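Glucosamine 6-phosphate N-acetyltransferase (Arabidopsis thaliana, PDB 3T90) transfers the acetyl group of acetyl-CoA to D-glucosamine 6-phosphate, giving N-acetyl-D-glucosamine 6-phosphate on the route to UDP-GlcNAc. Local coordinates at residues R8-S13 and I53-E58. Residues are numbered along the deposited sequence; the frame is centred on the assembly and turned at random.
Sequences RKLEIS and ICVIEE
At the edge of the GNAT-fold sheet, strand 5-9 ends against strand 51-58, and Arg8 faces Val55 as an antiparallel hydrogen-bonded pair. Arg8 N gives to Val55 O and Val55 N to Arg8 O, both at 2.9 Å. Lys9 and Cys54 form the next, non-hydrogen-bonded pair, and Leu10 N to Ile53 O, 2.9 Å, is one further backbone bond just past the strand end. Arg8 CG stands between the backbone N and the carbonyl carbon (chi1 55°), which places it 3.8 Å from Val55 CG2. That methyl also lies against one face of the guanidinium, offset toward the rim and 3.4 Å from NH1. Val55's other methyl, CG1, meets Leu10 CD1 at 3.8 Å; Phe76 of the second subunit packs on Leu10 and Ile53. Arg8 NH2 forms a salt bridge to the anti lone pair of Glu57 OE1 (2.8 Å, N-H...O 156°), guanidinium and carboxylate planes 86° apart, and another to Asp14 OD1. NH1 reaches back to Lys9 O at 3.0 Å. An alanine at Arg8 would probably leave Asp14 and Glu57 without this cation, Lys9 O without the NH1 donor and Val55 CG2 less covered. One cation thus ties strand end, following turn and neighbouring strand together.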
loop_
_atom_site.group_PDB
_atom_site.type_symbol
_atom_site.label_atom_id
_atom_site.label_comp_id
_atom_site.label_asym_id
_atom_site.label_seq_id
_atom_site.Cartn_x
_atom_site.Cartn_y
_atom_site.Cartn_z
ATOM N N ARG A 8 -13.559 17.426 0.944
ATOM C CA ARG A 8 -12.307 18.193 0.716
ATOM C C ARG A 8 -11.083 17.362 1.194
ATOM O O ARG A 8 -11.230 16.175 1.531
ATOM C CB ARG A 8 -12.374 19.518 1.537
ATOM C CG ARG A 8 -12.650 19.285 3.042
ATOM C CD ARG A 8 -12.550 20.670 3.817
ATOM N NE ARG A 8 -12.964 20.522 5.169
ATOM C CZ ARG A 8 -12.077 20.158 6.120
ATOM N NH1 ARG A 8 -10.824 19.776 5.774
ATOM N NH2 ARG A 8 -12.510 20.091 7.378
ATOM N N LYS A 9 -9.890 17.935 1.170
ATOM C CA LYS A 9 -8.740 17.240 1.765
ATOM C C LYS A 9 -8.553 17.586 3.183
ATOM O O LYS A 9 -9.016 18.637 3.692
ATOM C CB LYS A 9 -7.495 17.598 0.959
ATOM C CG LYS A 9 -7.541 17.001 -0.499
ATOM C CD LYS A 9 -6.383 17.561 -1.280
ATOM C CE LYS A 9 -6.560 17.255 -2.770
ATOM N NZ LYS A 9 -7.684 18.036 -3.406
ATOM N N LEU A 10 -7.874 16.707 3.928
ATOM C CA LEU A 10 -7.491 17.010 5.297
ATOM C C LEU A 10 -6.693 18.316 5.394
ATOM O O LEU A 10 -5.799 18.588 4.587
ATOM C CB LEU A 10 -6.655 15.845 5.807
ATOM C CG LEU A 10 -6.228 15.882 7.287
ATOM C CD1 LEU A 10 -7.507 15.579 8.216
ATOM C CD2 LEU A 10 -5.089 14.920 7.512
ATOM N N GLU A 11 -7.010 19.126 6.431
ATOM C CA GLU A 11 -6.284 20.345 6.685
ATOM C C GLU A 11 -5.695 20.330 8.079
ATOM O O GLU A 11 -6.165 19.556 8.966
ATOM C CB GLU A 11 -7.238 21.557 6.498
ATOM C CG GLU A 11 -7.771 21.675 5.062
ATOM C CD GLU A 11 -6.660 22.039 4.050
ATOM O OE1 GLU A 11 -5.809 22.877 4.412
ATOM O OE2 GLU A 11 -6.539 21.463 2.924
ATOM N N ILE A 12 -4.722 21.213 8.327
ATOM C CA ILE A 12 -4.018 21.125 9.647
ATOM C C ILE A 12 -4.959 21.452 10.808
ATOM O O ILE A 12 -4.823 20.865 11.902
ATOM C CB ILE A 12 -2.713 21.941 9.620
ATOM C CG1 ILE A 12 -1.733 21.403 10.734
ATOM C CG2 ILE A 12 -3.010 23.402 9.715
ATOM C CD1 ILE A 12 -0.189 21.748 10.509
ATOM N N SER A 13 -6.009 22.222 10.557
ATOM C CA SER A 13 -6.985 22.558 11.603
ATOM C C SER A 13 -7.905 21.443 11.939
ATOM O O SER A 13 -8.714 21.587 12.857
ATOM C CB SER A 13 -7.751 23.821 11.217
ATOM O OG SER A 13 -8.185 23.713 9.903
ATOM N N ILE A 53 -5.340 12.564 1.711
ATOM C CA ILE A 53 -6.341 12.197 2.654
ATOM C C ILE A 53 -7.612 13.002 2.397
ATOM O O ILE A 53 -7.538 14.260 2.419
ATOM C CB ILE A 53 -5.881 12.417 4.092
ATOM C CG1 ILE A 53 -4.553 11.643 4.300
ATOM C CG2 ILE A 53 -7.024 12.008 5.073
ATOM C CD1 ILE A 53 -4.021 11.735 5.714
ATOM N N CYS A 54 -8.747 12.341 2.147
ATOM C CA CYS A 54 -10.032 13.005 1.901
ATOM C C CYS A 54 -10.780 12.997 3.239
ATOM O O CYS A 54 -10.770 11.990 3.981
ATOM C CB CYS A 54 -10.806 12.111 0.886
ATOM S SG CYS A 54 -12.498 12.623 0.613
ATOM N N VAL A 55 -11.443 14.120 3.528
ATOM C CA VAL A 55 -12.422 14.186 4.631
ATOM C C VAL A 55 -13.723 14.771 4.178
ATOM O O VAL A 55 -13.749 15.604 3.220
ATOM C CB VAL A 55 -11.884 15.038 5.830
ATOM C CG1 VAL A 55 -10.675 14.384 6.499
ATOM C CG2 VAL A 55 -11.669 16.503 5.508
ATOM N N ILE A 56 -14.786 14.361 4.845
ATOM C CA ILE A 56 -16.053 15.006 4.670
ATOM C C ILE A 56 -16.406 15.594 6.016
ATOM O O ILE A 56 -16.522 14.851 7.010
ATOM C CB ILE A 56 -17.152 14.055 4.224
ATOM C CG1 ILE A 56 -16.764 13.456 2.910
ATOM C CG2 ILE A 56 -18.535 14.777 4.164
ATOM C CD1 ILE A 56 -17.820 12.368 2.377
ATOM N N GLU A 57 -16.650 16.925 6.044
ATOM C CA GLU A 57 -17.064 17.597 7.243
ATOM C C GLU A 57 -18.564 17.757 7.259
ATOM O O GLU A 57 -19.119 18.142 6.224
ATOM C CB GLU A 57 -16.371 18.987 7.360
ATOM C CG GLU A 57 -16.703 19.710 8.655
ATOM C CD GLU A 57 -16.017 21.083 8.812
ATOM O OE1 GLU A 57 -14.889 21.281 8.347
ATOM O OE2 GLU A 57 -16.644 22.001 9.448
ATOM N N GLU A 58 -19.170 17.467 8.409
ATOM C CA GLU A 58 -20.631 17.829 8.560
ATOM C C GLU A 58 -20.612 19.234 9.190
ATOM O O GLU A 58 -20.091 19.484 10.287
ATOM C CB GLU A 58 -21.353 16.807 9.413
ATOM C CG GLU A 58 -22.887 16.942 9.307
ATOM C CD GLU A 58 -23.398 18.126 10.164
ATOM O OE1 GLU A 58 -23.053 18.175 11.378
ATOM O OE2 GLU A 58 -24.107 18.973 9.533
HETATM O O HOH W 1 -15.426 21.959 5.212
#